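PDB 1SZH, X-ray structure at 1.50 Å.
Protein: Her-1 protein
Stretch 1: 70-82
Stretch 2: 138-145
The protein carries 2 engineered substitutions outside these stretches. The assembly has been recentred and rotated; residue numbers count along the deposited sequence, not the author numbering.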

ATOM      1  N   LEU A  70      -4.138   4.588   1.096  1.00 17.19           N
ATOM      2  CA  LEU A  70      -3.529   3.836   2.182  1.00 16.03           C
ATOM      3  C   LEU A  70      -4.481   2.863   2.887  1.00 17.98           C
ATOM      4  O   LEU A  70      -4.065   1.766   3.291  1.00 18.19           O
ATOM      5  CB  LEU A  70      -2.920   4.796   3.216  1.00 17.19           C
ATOM      6  CG  LEU A  70      -2.186   4.140   4.394  1.00 16.80           C
ATOM      7  CD1 LEU A  70      -1.006   3.290   3.911  1.00 20.50           C
ATOM      8  CD2 LEU A  70      -1.702   5.262   5.327  1.00 23.57           C
ATOM      9  N   ASP A  71      -5.754   3.241   3.008  1.00 18.89           N
ATOM     10  CA  ASP A  71      -6.737   2.401   3.672  1.00 19.78           C
ATOM     11  C   ASP A  71      -6.954   1.063   2.997  1.00 19.42           C
ATOM     12  O   ASP A  71      -7.391   0.118   3.644  1.00 20.64           O
ATOM     13  CB  ASP A  71      -8.098   3.105   3.785  1.00 26.38           C
ATOM     14  CG  ASP A  71      -8.040   4.367   4.613  1.00 38.22           C
ATOM     15  OD1 ASP A  71      -7.340   4.371   5.649  1.00 37.78           O
ATOM     16  OD2 ASP A  71      -8.711   5.351   4.229  1.00 49.17           O
ATOM     17  N   ASP A  72      -6.661   0.966   1.705  1.00 16.36           N
ATOM     18  CA  ASP A  72      -6.845  -0.302   1.011  1.00 15.31           C
ATOM     19  C   ASP A  72      -5.897  -1.399   1.518  1.00 18.60           C
ATOM     20  O   ASP A  72      -6.115  -2.587   1.253  1.00 17.84           O
ATOM     21  CB  ASP A  72      -6.637  -0.134  -0.505  1.00 15.44           C
ATOM     22  CG  ASP A  72      -7.754   0.656  -1.180  1.00 19.82           C
ATOM     23  OD1 ASP A  72      -8.662   1.152  -0.481  1.00 19.35           O
ATOM     24  OD2 ASP A  72      -7.697   0.794  -2.424  1.00 16.44           O
ATOM     25  N   SER A  73      -4.865  -1.031   2.272  1.00 18.40           N
ATOM     26  CA  SER A  73      -3.953  -2.061   2.750  1.00 19.50           C
ATOM     27  C   SER A  73      -4.651  -3.034   3.699  1.00 20.59           C
ATOM     28  O   SER A  73      -4.215  -4.179   3.844  1.00 20.58           O
ATOM     29  CB  SER A  73      -2.728  -1.437   3.428  1.00 18.35           C
ATOM     30  OG  SER A  73      -3.099  -0.679   4.572  1.00 21.55           O
ATOM     31  N   VAL A  74      -5.746  -2.607   4.321  1.00 18.10           N
ATOM     32  CA  VAL A  74      -6.457  -3.503   5.241  1.00 17.51           C
ATOM     33  C   VAL A  74      -7.081  -4.687   4.489  1.00 18.66           C
ATOM     34  O   VAL A  74      -7.323  -5.747   5.064  1.00 20.97           O
ATOM     35  CB  VAL A  74      -7.555  -2.742   6.023  1.00 23.42           C
ATOM     36  CG1 VAL A  74      -6.968  -1.511   6.725  1.00 27.55           C
ATOM     37  CG2 VAL A  74      -8.660  -2.345   5.097  1.00 33.60           C
ATOM     38  N   CYS A  75      -7.299  -4.523   3.194  1.00 14.97           N
ATOM     39  CA  CYS A  75      -7.895  -5.584   2.376  1.00 14.43           C
ATOM     40  C   CYS A  75      -6.973  -6.791   2.225  1.00 17.72           C
ATOM     41  O   CYS A  75      -7.397  -7.911   1.918  1.00 16.55           O
ATOM     42  CB  CYS A  75      -8.240  -5.029   0.998  1.00 14.70           C
ATOM     43  SG  CYS A  75      -9.412  -3.659   1.017  1.00 18.22           S
ATOM     44  N   CYS A  76      -5.688  -6.561   2.440  1.00 17.36           N
ATOM     45  CA  CYS A  76      -4.698  -7.619   2.307  1.00 17.85           C
ATOM     46  C   CYS A  76      -4.939  -8.826   3.225  1.00 19.04           C
ATOM     47  O   CYS A  76      -4.488  -9.932   2.921  1.00 17.43           O
ATOM     48  CB  CYS A  76      -3.321  -7.050   2.630  1.00 15.29           C
ATOM     49  SG  CYS A  76      -2.669  -5.880   1.452  1.00 20.03           S
ATOM     50  N   SER A  77      -5.627  -8.607   4.341  1.00 18.68           N
ATOM     51  CA  SER A  77      -5.879  -9.669   5.298  1.00 21.88           C
ATOM     52  C   SER A  77      -6.606 -10.845   4.693  1.00 21.88           C
ATOM     53  O   SER A  77      -6.505 -11.966   5.200  1.00 20.48           O
ATOM     54  CB  SER A  77      -6.685  -9.128   6.483  1.00 26.20           C
ATOM     55  OG  SER A  77      -5.903  -8.178   7.183  1.00 31.10           O
ATOM     56  N   VAL A  78      -7.314 -10.613   3.593  1.00 18.19           N
ATOM     57  CA  VAL A  78      -8.066 -11.716   3.000  1.00 21.82           C
ATOM     58  C   VAL A  78      -7.206 -12.861   2.492  1.00 22.89           C
ATOM     59  O   VAL A  78      -7.651 -13.999   2.440  1.00 21.96           O
ATOM     60  CB  VAL A  78      -8.982 -11.253   1.848  1.00 22.15           C
ATOM     61  CG1 VAL A  78      -8.194 -10.983   0.575  1.00 24.41           C
ATOM     62  CG2 VAL A  78     -10.043 -12.309   1.601  1.00 27.82           C
ATOM     63  N   PHE A  79      -5.961 -12.581   2.127  1.00 18.53           N
ATOM     64  CA  PHE A  79      -5.116 -13.634   1.588  1.00 15.31           C
ATOM     65  C   PHE A  79      -4.717 -14.687   2.596  1.00 20.70           C
ATOM     66  O   PHE A  79      -4.392 -15.812   2.215  1.00 24.46           O
ATOM     67  CB  PHE A  79      -3.896 -13.015   0.934  1.00 17.57           C
ATOM     68  CG  PHE A  79      -4.227 -12.219  -0.280  1.00 14.92           C
ATOM     69  CD1 PHE A  79      -4.086 -10.824  -0.269  1.00 15.09           C
ATOM     70  CD2 PHE A  79      -4.748 -12.843  -1.413  1.00 17.40           C
ATOM     71  CE1 PHE A  79      -4.457 -10.073  -1.381  1.00 13.59           C
ATOM     72  CE2 PHE A  79      -5.120 -12.104  -2.531  1.00 16.20           C
ATOM     73  CZ  PHE A  79      -4.979 -10.711  -2.514  1.00 16.11           C
ATOM     74  N   GLY A  80      -4.789 -14.326   3.876  1.00 20.82           N
ATOM     75  CA  GLY A  80      -4.436 -15.259   4.927  1.00 27.51           C
ATOM     76  C   GLY A  80      -5.558 -16.241   5.204  1.00 29.33           C
ATOM     77  O   GLY A  80      -5.395 -17.147   6.018  1.00 31.71           O
ATOM     78  N   ASN A  81      -6.698 -16.074   4.536  1.00 26.04           N
ATOM     79  CA  ASN A  81      -7.817 -16.988   4.765  1.00 33.08           C
ATOM     80  C   ASN A  81      -7.445 -18.328   4.165  1.00 39.72           C
ATOM     81  O   ASN A  81      -8.039 -19.359   4.478  1.00 44.05           O
ATOM     82  CB  ASN A  81      -9.110 -16.424   4.172  1.00 36.67           C
ATOM     83  CG  ASN A  81      -9.697 -15.300   5.025  1.00 49.60           C
ATOM     84  OD1 ASN A  81      -9.973 -15.487   6.215  1.00 53.50           O
ATOM     85  ND2 ASN A  81      -9.891 -14.133   4.422  1.00 58.33           N
ATOM     86  N   ASP A  82      -6.448 -18.297   3.290  1.00 39.45           N
ATOM     87  CA  ASP A  82      -5.924 -19.510   2.696  1.00 49.67           C
ATOM     88  C   ASP A  82      -5.016 -19.958   3.837  1.00 51.58           C
ATOM     89  O   ASP A  82      -3.851 -19.558   3.907  1.00 49.38           O
ATOM     90  CB  ASP A  82      -5.083 -19.176   1.463  1.00 50.23           C
ATOM     91  CG  ASP A  82      -4.512 -20.403   0.800  1.00 57.07           C
ATOM     92  OD1 ASP A  82      -3.903 -21.230   1.506  1.00 62.14           O
ATOM     93  OD2 ASP A  82      -4.668 -20.540  -0.428  1.00 64.44           O
ATOM     94  N   LYS A 138     -16.624   1.826   5.436  1.00 25.13           N
ATOM     95  CA  LYS A 138     -15.434   1.708   6.278  1.00 27.25           C
ATOM     96  C   LYS A 138     -15.290   0.189   6.344  1.00 24.09           C
ATOM     97  O   LYS A 138     -15.919  -0.461   7.161  1.00 24.32           O
ATOM     98  CB  LYS A 138     -15.698   2.273   7.681  1.00 29.11           C
ATOM     99  CG  LYS A 138     -14.546   2.051   8.644  1.00 36.34           C
ATOM    100  CD  LYS A 138     -14.841   2.578  10.038  1.00 44.15           C
ATOM    101  CE  LYS A 138     -13.601   2.493  10.921  1.00 46.08           C
ATOM    102  NZ  LYS A 138     -13.086   1.097  11.018  1.00 55.69           N
ATOM    103  N   ILE A 139     -14.465  -0.376   5.468  1.00 27.33           N
ATOM    104  CA  ILE A 139     -14.314  -1.827   5.388  1.00 29.42           C
ATOM    105  C   ILE A 139     -14.009  -2.608   6.662  1.00 29.36           C
ATOM    106  O   ILE A 139     -14.404  -3.774   6.772  1.00 30.12           O
ATOM    107  CB  ILE A 139     -13.295  -2.204   4.293  1.00 29.38           C
ATOM    108  CG1 ILE A 139     -12.036  -1.349   4.429  1.00 32.77           C
ATOM    109  CG2 ILE A 139     -13.947  -2.034   2.933  1.00 30.64           C
ATOM    110  CD1 ILE A 139     -11.014  -1.570   3.323  1.00 40.46           C
ATOM    111  N   GLU A 140     -13.320  -1.978   7.616  1.00 26.58           N
ATOM    112  CA  GLU A 140     -13.009  -2.617   8.888  1.00 30.41           C
ATOM    113  C   GLU A 140     -14.288  -3.016   9.631  1.00 31.26           C
ATOM    114  O   GLU A 140     -14.267  -3.888  10.507  1.00 29.37           O
ATOM    115  CB  GLU A 140     -12.178  -1.664   9.756  1.00 40.05           C
ATOM    116  CG  GLU A 140     -10.910  -1.164   9.075  1.00 42.89           C
ATOM    117  CD  GLU A 140     -11.078   0.197   8.413  1.00 52.38           C
ATOM    118  OE1 GLU A 140     -12.118   0.437   7.760  1.00 40.80           O
ATOM    119  OE2 GLU A 140     -10.151   1.026   8.544  1.00 53.61           O
ATOM    120  N   VAL A 141     -15.402  -2.382   9.271  1.00 23.54           N
ATOM    121  CA  VAL A 141     -16.707  -2.657   9.876  1.00 27.32           C
ATOM    122  C   VAL A 141     -17.267  -4.028   9.458  1.00 25.99           C
ATOM    123  O   VAL A 141     -17.998  -4.684  10.213  1.00 25.70           O
ATOM    124  CB  VAL A 141     -17.724  -1.542   9.472  1.00 27.56           C
ATOM    125  CG1 VAL A 141     -19.150  -1.903   9.919  1.00 25.06           C
ATOM    126  CG2 VAL A 141     -17.297  -0.209  10.083  1.00 26.86           C
ATOM    127  N   LEU A 142     -16.917  -4.453   8.247  1.00 26.94           N
ATOM    128  CA  LEU A 142     -17.371  -5.727   7.685  1.00 27.73           C
ATOM    129  C   LEU A 142     -16.234  -6.736   7.624  1.00 32.53           C
ATOM    130  O   LEU A 142     -15.089  -6.368   7.382  1.00 38.35           O
ATOM    131  CB  LEU A 142     -17.870  -5.526   6.255  1.00 25.84           C
ATOM    132  CG  LEU A 142     -19.036  -4.561   5.984  1.00 26.43           C
ATOM    133  CD1 LEU A 142     -19.282  -4.459   4.493  1.00 28.32           C
ATOM    134  CD2 LEU A 142     -20.279  -5.083   6.675  1.00 26.86           C
ATOM    135  N   GLN A 143     -16.540  -8.006   7.852  1.00 37.51           N
ATOM    136  CA  GLN A 143     -15.513  -9.029   7.720  1.00 39.53           C
ATOM    137  C   GLN A 143     -15.717  -9.528   6.299  1.00 37.72           C
ATOM    138  O   GLN A 143     -16.824  -9.432   5.766  1.00 27.96           O
ATOM    139  CB  GLN A 143     -15.707 -10.144   8.741  1.00 44.25           C
ATOM    140  CG  GLN A 143     -17.139 -10.462   9.040  1.00 52.67           C
ATOM    141  CD  GLN A 143     -17.260 -11.508  10.120  1.00 60.97           C
ATOM    142  OE1 GLN A 143     -16.612 -11.411  11.164  1.00 66.73           O
ATOM    143  NE2 GLN A 143     -18.096 -12.515   9.883  1.00 63.36           N
ATOM    144  N   PHE A 144     -14.664 -10.052   5.671  1.00 33.46           N
ATOM    145  CA  PHE A 144     -14.787 -10.485   4.282  1.00 29.24           C
ATOM    146  C   PHE A 144     -15.942 -11.418   4.044  1.00 23.93           C
ATOM    147  O   PHE A 144     -16.542 -11.394   2.968  1.00 28.76           O
ATOM    148  CB  PHE A 144     -13.502 -11.164   3.787  1.00 29.60           C
ATOM    149  CG  PHE A 144     -12.261 -10.335   3.954  1.00 28.43           C
ATOM    150  CD1 PHE A 144     -11.347 -10.640   4.965  1.00 29.60           C
ATOM    151  CD2 PHE A 144     -12.027  -9.223   3.146  1.00 25.47           C
ATOM    152  CE1 PHE A 144     -10.195  -9.873   5.152  1.00 26.47           C
ATOM    153  CE2 PHE A 144     -10.874  -8.441   3.320  1.00 25.70           C
ATOM    154  CZ  PHE A 144      -9.959  -8.754   4.337  1.00 27.40           C
ATOM    155  N   GLU A 145     -16.234 -12.259   5.025  1.00 27.58           N
ATOM    156  CA  GLU A 145     -17.331 -13.218   4.897  1.00 33.12           C
ATOM    157  C   GLU A 145     -18.674 -12.547   4.605  1.00 32.27           C
ATOM    158  O   GLU A 145     -19.591 -13.188   4.092  1.00 33.49           O
ATOM    159  CB  GLU A 145     -17.446 -14.067   6.164  1.00 36.25           C
ATOM    160  CG  GLU A 145     -16.197 -14.872   6.505  1.00 53.08           C
ATOM    161  CD  GLU A 145     -15.252 -14.101   7.389  1.00 63.11           C
ATOM    162  OE1 GLU A 145     -15.548 -12.915   7.760  1.00 70.94           O
ATOM    163  OE2 GLU A 145     -14.149 -14.651   7.749  1.00 72.88           O
TER
HETATM  164  O   HOH W   1      -9.202   0.892   5.750  1.00 33.86           O

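No direct hydrogen bond joins these stretches; the contact is apolar packing, 381 Å² of buried surface summed over both sides, with a single water bridging at one end. Stretch 1 is a 3-10 segment from Leu-70 to Asn-81; the side chains of Val-74, Cys-75, Ser-77, Val-78 and Asn-81 touch stretch 2, and those of Val-74, Val-78 and Asn-81 start out toward it.

Leu-70 lies out of reach, its O taken by Ser-73 OG at 2.9 Å as well as by Ser-73 N. At Asp-71 it is the backbone that works: Asp-71 O accepts from the water at 2.9 Å, and the same water donates a weak bond to Glu-140 OE2 at 3.0 Å. The carboxylate of Glu-140, whose other oxygen OE1 forms a salt bridge with Lys-138 NZ at 3.5 Å, thus reaches stretch 1 through solvent at an exposed margin where charge is affordable.

Val-74 points toward stretch 2 and meets Ile-139 tightly, Val-74 CG2 to Ile-139 CD1 at 3.0 Å. The chain of Ile-139, chi1 p and chi2 t, carries CD1 far enough to touch Cys-75 SG as well, at 3.5 Å. A long branched aliphatic suits this buried place: one methyl packs against both a valine and a sulfur, the latter bonded covalently elsewhere in the structure.

Phe-144 fills the second site, with 109 Å² covered. Its ring lies along the backbone: Phe-144 CZ lies 3.6 Å from Cys-75 O, and Phe-144 CE1 3.8 Å from Ser-77 CB, a small side chain set sideways. Val-78, pointing toward the ring, supplies the face contact: Val-78 CB sits 3.6 Å from the centroid of the Phe-144 ring, 8° off the normal, a CH-pi interaction. Asn-81 closes the patch. Asn-81 ND2 donates to Val-78 O at 3.0 Å and lies 3.8 Å from Phe-144 CD1, so the exposed amide borders the ring with a polar partner in its own segment.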